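Local structure of uncharacterized protein (Pseudomonas aeruginosa, 4O5P) at residues E252-S257 with Y265-L270; Q152-L157 with A201-K206; L576-E581 with V659-A664. The protein is a type VI secretion effector, a phospholipase that probably hydrolyses membrane phospholipids with an alpha/beta-hydrolase-type catalytic domain. All blocks are in the same frame, centred on the assembly; numbering follows the deposited sequence.

Contact 1: residues E252-S257 with Y265-L270; sequences ELTRVS and YRFAGL
Y265 and R255 form a single backbone bridge, and their side chains run side by side the same way. Their flat groups are turned 85° apart. The ring edge, at CE2, stands over one face of the R255 guanidinium. With chi1 at 167°, CG of R255 lies opposite the backbone N, and a bend at chi3 brings the guanidinium round to the ring. NH2 of R255 lies 2.7 Å from OH of Y265, but the angle is too poor for a hydrogen bond. OH instead has a weak bond with Q251. Y265 CA lies 3.3 Å from T254 O, a CA-H...O contact. R266 N donates to T254 O at 2.9 Å and 168°, the one hydrogen bond across the contact. Next, F267 offers its ring edge to the T254 methyl, with CD2 4.0 Å from CG2. T254 OG1 is turned back to L250 O. From F267 to L270 a type I' turn, with A268 and G269 both at positive phi, joins strands 266-267 and 270-280 in a beta hairpin. R266 NH1 donates to G269 O at 2.6 Å. The end of helix 238-254 is thus tied to short strand 266-267, the antiparallel partner of strand 270-280 in the alpha/beta-hydrolase-like catalytic domain.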
loop_
_atom_site.group_PDB
_atom_site.type_symbol
_atom_site.label_atom_id
_atom_site.label_comp_id
_atom_site.label_asym_id
_atom_site.label_seq_id
_atom_site.Cartn_x
_atom_site.Cartn_y
_atom_site.Cartn_z
ATOM N N GLU A 252 17.100 -10.225 7.641
ATOM C CA GLU A 252 18.343 -10.438 6.916
ATOM C C GLU A 252 19.521 -9.734 7.612
ATOM O O GLU A 252 20.608 -10.306 7.743
ATOM C CB GLU A 252 18.182 -9.955 5.458
ATOM C CG GLU A 252 19.171 -8.863 5.041
ATOM C CD GLU A 252 18.610 -7.863 4.017
ATOM O OE1 GLU A 252 18.030 -8.311 2.982
ATOM O OE2 GLU A 252 18.774 -6.629 4.251
ATOM N N LEU A 253 19.298 -8.498 8.063
ATOM C CA LEU A 253 20.361 -7.716 8.701
ATOM C C LEU A 253 20.778 -8.206 10.091
ATOM O O LEU A 253 21.925 -8.003 10.517
ATOM C CB LEU A 253 19.924 -6.264 8.829
ATOM C CG LEU A 253 20.247 -5.369 7.642
ATOM C CD1 LEU A 253 19.369 -4.129 7.666
ATOM C CD2 LEU A 253 21.715 -4.985 7.691
ATOM N N THR A 254 19.846 -8.821 10.807
ATOM C CA THR A 254 20.062 -9.095 12.222
ATOM C C THR A 254 20.210 -10.579 12.552
ATOM O O THR A 254 20.604 -10.940 13.669
ATOM C CB THR A 254 18.914 -8.505 13.051
ATOM O OG1 THR A 254 17.678 -9.073 12.612
ATOM C CG2 THR A 254 18.870 -6.981 12.891
ATOM N N ARG A 255 19.857 -11.435 11.598
ATOM C CA ARG A 255 20.059 -12.870 11.752
ATOM C C ARG A 255 21.551 -13.142 11.972
ATOM O O ARG A 255 22.375 -12.929 11.078
ATOM C CB ARG A 255 19.535 -13.632 10.527
ATOM C CG ARG A 255 19.966 -15.100 10.444
ATOM C CD ARG A 255 19.328 -15.841 9.268
ATOM N NE ARG A 255 18.219 -16.674 9.721
ATOM C CZ ARG A 255 16.939 -16.357 9.565
ATOM N NH1 ARG A 255 16.616 -15.235 8.930
ATOM N NH2 ARG A 255 15.986 -17.160 10.029
ATOM N N VAL A 256 21.903 -13.588 13.170
ATOM C CA VAL A 256 23.314 -13.781 13.485
ATOM C C VAL A 256 23.594 -15.258 13.397
ATOM O O VAL A 256 24.296 -15.699 12.489
ATOM C CB VAL A 256 23.734 -13.150 14.839
ATOM C CG1 VAL A 256 22.681 -13.366 15.912
ATOM C CG2 VAL A 256 25.082 -13.688 15.279
ATOM N N SER A 257 23.036 -16.013 14.336
ATOM C CA SER A 257 22.789 -17.418 14.129
ATOM C C SER A 257 24.012 -18.200 13.665
ATOM O O SER A 257 24.028 -18.778 12.573
ATOM C CB SER A 257 21.661 -17.535 13.125
ATOM O OG SER A 257 20.657 -16.605 13.484
ATOM N N TYR A 265 18.395 -13.261 16.614
ATOM C CA TYR A 265 18.403 -12.012 15.897
ATOM C C TYR A 265 18.922 -10.917 16.817
ATOM O O TYR A 265 18.439 -10.737 17.940
ATOM C CB TYR A 265 16.999 -11.726 15.344
ATOM C CG TYR A 265 16.478 -12.901 14.544
ATOM C CD1 TYR A 265 15.793 -13.939 15.166
ATOM C CD2 TYR A 265 16.698 -12.990 13.177
ATOM C CE1 TYR A 265 15.330 -15.033 14.454
ATOM C CE2 TYR A 265 16.232 -14.083 12.447
ATOM C CZ TYR A 265 15.547 -15.101 13.099
ATOM O OH TYR A 265 15.080 -16.193 12.394
ATOM N N ARG A 266 19.950 -10.221 16.350
ATOM C CA ARG A 266 20.573 -9.181 17.145
ATOM C C ARG A 266 20.863 -7.951 16.312
ATOM O O ARG A 266 21.155 -8.053 15.118
ATOM C CB ARG A 266 21.841 -9.701 17.841
ATOM C CG ARG A 266 21.501 -10.574 19.048
ATOM C CD ARG A 266 22.684 -11.278 19.654
ATOM N NE ARG A 266 22.220 -12.233 20.657
ATOM C CZ ARG A 266 22.063 -11.965 21.954
ATOM N NH1 ARG A 266 22.340 -10.761 22.438
ATOM N NH2 ARG A 266 21.629 -12.911 22.774
ATOM N N PHE A 267 20.750 -6.801 16.970
ATOM C CA PHE A 267 20.903 -5.492 16.368
ATOM C C PHE A 267 21.912 -4.783 17.259
ATOM O O PHE A 267 21.576 -4.335 18.369
ATOM C CB PHE A 267 19.558 -4.762 16.407
ATOM C CG PHE A 267 19.566 -3.411 15.752
ATOM C CD1 PHE A 267 19.880 -2.276 16.481
ATOM C CD2 PHE A 267 19.218 -3.274 14.406
ATOM C CE1 PHE A 267 19.866 -1.020 15.890
ATOM C CE2 PHE A 267 19.200 -2.023 13.804
ATOM C CZ PHE A 267 19.527 -0.889 14.553
ATOM N N ALA A 268 23.150 -4.705 16.780
ATOM C CA ALA A 268 24.255 -4.178 17.581
ATOM C C ALA A 268 24.400 -4.925 18.923
ATOM O O ALA A 268 24.623 -4.320 19.974
ATOM C CB ALA A 268 24.077 -2.676 17.794
ATOM N N GLY A 269 24.263 -6.249 18.875
ATOM C CA GLY A 269 24.436 -7.081 20.055
ATOM C C GLY A 269 23.140 -7.372 20.786
ATOM O O GLY A 269 23.028 -8.396 21.474
ATOM N N LEU A 270 22.168 -6.469 20.626
ATOM C CA LEU A 270 20.911 -6.523 21.364
ATOM C C LEU A 270 19.908 -7.443 20.682
ATOM O O LEU A 270 19.712 -7.344 19.464
ATOM C CB LEU A 270 20.292 -5.126 21.436
ATOM C CG LEU A 270 20.934 -3.995 22.232
ATOM C CD1 LEU A 270 20.180 -2.700 21.955
ATOM C CD2 LEU A 270 20.937 -4.304 23.728
#

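Contact 2: residues Q152-L157 with A201-K206; sequences QLVDAL and AALEPK
V154 meets K206 and L203 where helices 139-162 and 195-219 pack together. Helix 139-162 lies on the central sheet of the alpha/beta-hydrolase-like fold; helix 195-219 packs beside it. The contact is small and apolar, and no hydrogen bond crosses it. V154 points at the other helix and divides its two methyls between two residues one turn apart. V154 CG2 lies 4.3 Å from L203 CD2. The L203 side chain does not start toward V154, but its tip closes in. The K206 chain crosses V154 at about a right angle and touches with its aliphatic root alone. It bends at chi2 (54°) and again at chi3, which carries the amine away from the valine. NZ has a long, weak ion pair with E209. The helix is kinked at P205 and K206, whose N atoms make no bond to the turn before; that of P205 carries no hydrogen. Further out, M178 of helix 168-178 packs on L203, and L166 on V154. On the sheet side, L153 and A156 rest on I67 of strand 62-71. D155 is held by Y114 OH and L166 N. The closest touch is tight for two carbons: V154 CG1 lies 3.4 Å from K206 CG.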
loop_
_atom_site.group_PDB
_atom_site.type_symbol
_atom_site.label_atom_id
_atom_site.label_comp_id
_atom_site.label_asym_id
_atom_site.label_seq_id
_atom_site.Cartn_x
_atom_site.Cartn_y
_atom_site.Cartn_z
ATOM N N GLN A 152 15.709 4.716 11.370
ATOM C CA GLN A 152 15.063 5.190 12.599
ATOM C C GLN A 152 15.368 4.331 13.827
ATOM O O GLN A 152 15.343 4.830 14.962
ATOM C CB GLN A 152 13.552 5.306 12.415
ATOM C CG GLN A 152 13.164 6.288 11.341
ATOM C CD GLN A 152 14.017 7.537 11.379
ATOM O OE1 GLN A 152 13.901 8.353 12.294
ATOM N NE2 GLN A 152 14.891 7.683 10.400
ATOM N N LEU A 153 15.647 3.051 13.591
ATOM C CA LEU A 153 16.027 2.122 14.643
ATOM C C LEU A 153 17.406 2.507 15.178
ATOM O O LEU A 153 17.670 2.491 16.400
ATOM C CB LEU A 153 16.089 0.705 14.075
ATOM C CG LEU A 153 14.826 0.033 13.513
ATOM C CD1 LEU A 153 15.121 -1.441 13.268
ATOM C CD2 LEU A 153 13.627 0.186 14.437
ATOM N N VAL A 154 18.283 2.844 14.236
ATOM C CA VAL A 154 19.618 3.294 14.565
ATOM C C VAL A 154 19.479 4.551 15.422
ATOM O O VAL A 154 20.130 4.665 16.460
ATOM C CB VAL A 154 20.463 3.572 13.297
ATOM C CG1 VAL A 154 21.725 4.354 13.650
ATOM C CG2 VAL A 154 20.837 2.280 12.592
ATOM N N ASP A 155 18.605 5.466 14.993
ATOM C CA ASP A 155 18.333 6.710 15.710
ATOM C C ASP A 155 17.853 6.469 17.136
ATOM O O ASP A 155 18.315 7.121 18.062
ATOM C CB ASP A 155 17.292 7.543 14.956
ATOM C CG ASP A 155 17.039 8.896 15.608
ATOM O OD1 ASP A 155 17.937 9.757 15.549
ATOM O OD2 ASP A 155 15.943 9.112 16.175
ATOM N N ALA A 156 16.923 5.531 17.302
ATOM C CA ALA A 156 16.409 5.189 18.623
ATOM C C ALA A 156 17.519 4.707 19.555
ATOM O O ALA A 156 17.595 5.147 20.707
ATOM C CB ALA A 156 15.297 4.149 18.515
ATOM N N LEU A 157 18.381 3.813 19.060
ATOM C CA LEU A 157 19.493 3.341 19.902
ATOM C C LEU A 157 20.458 4.489 20.208
ATOM O O LEU A 157 20.871 4.677 21.349
ATOM C CB LEU A 157 20.239 2.182 19.226
ATOM C CG LEU A 157 21.166 1.322 20.092
ATOM C CD1 LEU A 157 20.478 0.920 21.395
ATOM C CD2 LEU A 157 21.631 0.082 19.342
ATOM N N ALA A 201 26.286 -2.572 4.360
ATOM C CA ALA A 201 27.446 -1.688 4.281
ATOM C C ALA A 201 27.139 -0.327 4.885
ATOM O O ALA A 201 27.878 0.156 5.747
ATOM C CB ALA A 201 27.925 -1.536 2.830
ATOM N N ALA A 202 26.042 0.284 4.452
ATOM C CA ALA A 202 25.718 1.617 4.951
ATOM C C ALA A 202 25.443 1.635 6.451
ATOM O O ALA A 202 25.750 2.622 7.117
ATOM C CB ALA A 202 24.548 2.219 4.190
ATOM N N LEU A 203 24.832 0.571 6.978
ATOM C CA LEU A 203 24.472 0.564 8.403
ATOM C C LEU A 203 25.625 0.187 9.331
ATOM O O LEU A 203 25.597 0.491 10.532
ATOM C CB LEU A 203 23.308 -0.388 8.663
ATOM C CG LEU A 203 21.942 0.039 8.121
ATOM C CD1 LEU A 203 20.858 -0.887 8.641
ATOM C CD2 LEU A 203 21.646 1.492 8.462
ATOM N N GLU A 204 26.622 -0.500 8.785
ATOM C CA GLU A 204 27.686 -1.064 9.618
ATOM C C GLU A 204 28.471 -0.112 10.533
ATOM O O GLU A 204 28.700 -0.451 11.696
ATOM C CB GLU A 204 28.635 -1.931 8.787
ATOM C CG GLU A 204 28.273 -3.412 8.812
ATOM C CD GLU A 204 29.402 -4.260 9.361
ATOM O OE1 GLU A 204 30.530 -4.181 8.816
ATOM O OE2 GLU A 204 29.162 -4.993 10.345
ATOM N N PRO A 205 28.897 1.060 10.024
ATOM C CA PRO A 205 29.665 1.948 10.906
ATOM C C PRO A 205 28.893 2.333 12.163
ATOM O O PRO A 205 29.458 2.300 13.264
ATOM C CB PRO A 205 29.881 3.194 10.040
ATOM C CG PRO A 205 29.914 2.677 8.662
ATOM C CD PRO A 205 28.871 1.575 8.639
ATOM N N LYS A 206 27.627 2.694 12.000
ATOM C CA LYS A 206 26.800 3.056 13.140
ATOM C C LYS A 206 26.528 1.857 14.063
ATOM O O LYS A 206 26.643 1.981 15.284
ATOM C CB LYS A 206 25.499 3.707 12.664
ATOM C CG LYS A 206 25.053 4.886 13.512
ATOM C CD LYS A 206 26.126 5.936 13.654
ATOM C CE LYS A 206 26.194 6.860 12.457
ATOM N NZ LYS A 206 27.498 7.587 12.467
#

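Contact 3: residues L576-E581 with V659-A664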
loop_
_atom_site.group_PDB
_atom_site.type_symbol
_atom_site.label_atom_id
_atom_site.label_comp_id
_atom_site.label_asym_id
_atom_site.label_seq_id
_atom_site.Cartn_x
_atom_site.Cartn_y
_atom_site.Cartn_z
ATOM N N LEU A 576 -21.648 9.577 -10.734
ATOM C CA LEU A 576 -22.503 9.454 -11.929
ATOM C C LEU A 576 -21.797 8.800 -13.134
ATOM O O LEU A 576 -22.384 7.963 -13.828
ATOM C CB LEU A 576 -23.086 10.816 -12.324
ATOM C CG LEU A 576 -24.106 11.458 -11.383
ATOM C CD1 LEU A 576 -24.530 12.812 -11.935
ATOM C CD2 LEU A 576 -25.326 10.552 -11.214
ATOM N N GLY A 577 -20.539 9.168 -13.366
ATOM C CA GLY A 577 -19.768 8.574 -14.448
ATOM C C GLY A 577 -19.568 7.082 -14.248
ATOM O O GLY A 577 -19.834 6.275 -15.149
ATOM N N ALA A 578 -19.090 6.718 -13.060
ATOM C CA ALA A 578 -18.929 5.321 -12.674
ATOM C C ALA A 578 -20.226 4.525 -12.806
ATOM O O ALA A 578 -20.224 3.400 -13.301
ATOM C CB ALA A 578 -18.411 5.239 -11.244
ATOM N N ALA A 579 -21.330 5.105 -12.351
ATOM C CA ALA A 579 -22.628 4.457 -12.454
ATOM C C ALA A 579 -23.031 4.230 -13.908
ATOM O O ALA A 579 -23.585 3.180 -14.240
ATOM C CB ALA A 579 -23.681 5.256 -11.718
ATOM N N ALA A 580 -22.733 5.184 -14.783
ATOM C CA ALA A 580 -23.056 4.986 -16.197
ATOM C C ALA A 580 -22.205 3.854 -16.779
ATOM O O ALA A 580 -22.678 3.076 -17.642
ATOM C CB ALA A 580 -22.872 6.275 -16.989
ATOM N N GLU A 581 -20.953 3.776 -16.306
ATOM C CA GLU A 581 -20.047 2.691 -16.697
ATOM C C GLU A 581 -20.561 1.322 -16.277
ATOM O O GLU A 581 -20.733 0.434 -17.123
ATOM C CB GLU A 581 -18.636 2.913 -16.138
ATOM C CG GLU A 581 -17.897 4.022 -16.835
ATOM C CD GLU A 581 -16.482 4.147 -16.366
ATOM O OE1 GLU A 581 -16.189 3.727 -15.236
ATOM O OE2 GLU A 581 -15.657 4.676 -17.126
ATOM N N VAL A 659 -19.771 2.307 2.527
ATOM C CA VAL A 659 -18.861 1.739 1.545
ATOM C C VAL A 659 -18.601 2.701 0.393
ATOM O O VAL A 659 -19.530 3.114 -0.321
ATOM C CB VAL A 659 -19.381 0.388 1.009
ATOM C CG1 VAL A 659 -18.478 -0.142 -0.121
ATOM C CG2 VAL A 659 -19.470 -0.633 2.153
ATOM N N HIS A 660 -17.332 3.043 0.198
ATOM C CA HIS A 660 -16.948 3.951 -0.890
ATOM C C HIS A 660 -16.783 3.210 -2.209
ATOM O O HIS A 660 -16.933 1.995 -2.272
ATOM C CB HIS A 660 -15.672 4.731 -0.556
ATOM C CG HIS A 660 -15.847 5.732 0.542
ATOM N ND1 HIS A 660 -16.019 5.365 1.863
ATOM C CD2 HIS A 660 -15.883 7.087 0.517
ATOM C CE1 HIS A 660 -16.143 6.457 2.604
ATOM N NE2 HIS A 660 -16.069 7.514 1.809
ATOM N N ASP A 661 -16.494 3.958 -3.266
ATOM C CA ASP A 661 -16.376 3.372 -4.587
ATOM C C ASP A 661 -15.059 3.883 -5.120
ATOM O O ASP A 661 -14.975 4.989 -5.665
ATOM C CB ASP A 661 -17.544 3.821 -5.477
ATOM C CG ASP A 661 -17.577 3.103 -6.821
ATOM O OD1 ASP A 661 -16.504 2.716 -7.334
ATOM O OD2 ASP A 661 -18.676 2.932 -7.392
ATOM N N SER A 662 -14.011 3.095 -4.931
ATOM C CA SER A 662 -12.685 3.563 -5.271
ATOM C C SER A 662 -12.519 3.606 -6.790
ATOM O O SER A 662 -11.579 4.202 -7.296
ATOM C CB SER A 662 -11.639 2.676 -4.619
ATOM O OG SER A 662 -11.818 1.337 -5.020
ATOM N N ARG A 663 -13.454 2.991 -7.510
ATOM C CA ARG A 663 -13.428 3.044 -8.968
ATOM C C ARG A 663 -13.852 4.404 -9.504
ATOM O O ARG A 663 -13.491 4.773 -10.623
ATOM C CB ARG A 663 -14.312 1.949 -9.567
ATOM C CG ARG A 663 -13.524 0.873 -10.274
ATOM C CD ARG A 663 -14.158 0.521 -11.611
ATOM N NE ARG A 663 -13.464 1.138 -12.746
ATOM C CZ ARG A 663 -14.087 1.796 -13.724
ATOM N NH1 ARG A 663 -15.406 1.926 -13.692
ATOM N NH2 ARG A 663 -13.401 2.326 -14.729
ATOM N N ALA A 664 -14.584 5.165 -8.692
ATOM C CA ALA A 664 -15.205 6.404 -9.148
ATOM C C ALA A 664 -14.246 7.587 -9.327
ATOM O O ALA A 664 -13.567 8.019 -8.385
ATOM C CB ALA A 664 -16.363 6.772 -8.222
HETATM O O HOH W 1 -13.024 4.561 -16.361
#
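E581 and R663 form a salt bridge between helix 571-587 and the loop that follows helix 649-657. The loop makes a type I beta turn from D661 to A664, with A664 N bonded to D661 O. Both elements belong to the C-terminal, Tle1-like part of the chain. Both terminal nitrogens of R663 turn to the single oxygen OE1 of E581. R663 NH1 lies 2.5 Å from E581 OE1, with an angle of 152°; a bond so short is doubtful in its exact length. R663 NH2 gives E581 OE1 a weak bond of 3.2 Å. The carboxylate approaches the guanidinium at its edge, and the two planes are 19° apart. A water donates to E581 OE2 at 2.7 Å. The same water accepts a weak bond from R663 NH2, so it bridges the pair. R663 bends at chi2 and chi3 (102°) to present this edge, and it also makes a cation-pi contact with Y681. D661 is satisfied mainly outside the turn. Its OD2 is bonded to the hydroxyls of Y488 and Y681. Its OD1 takes a weak bond from R663 N, within the turn. S662 OG is paired with E339, and H660 ND1 with D381. Beside these polar groups the helix and turn also touch through methyls. A578 points at the loop, and its CB lies 4.0 Å from A664 CB.

From the N terminus, contact 2 comes first. It joins helices 139-162 and 195-219 and closes a loop of 43 residues that includes helix 168-178. Contact 1 follows, closes a short loop of seven residues and joins helix 238-254 to the hairpin. Contact 3 comes last, spans 77 residues and joins helix 571-587 to the loop after helix 649-657 in the C-terminal part. The three loops lie in series; none nests in or crosses another. Contacts 1 and 2 are neighbours, with centres about 12 Å apart. F267 packs on L153, L270 on L157 and L253 on L203, so the hairpin and helix 238-254 pack against helices 139-162 and 195-219. Contact 3 lies across the chain's centre, about 48 Å from contact 1 between centres.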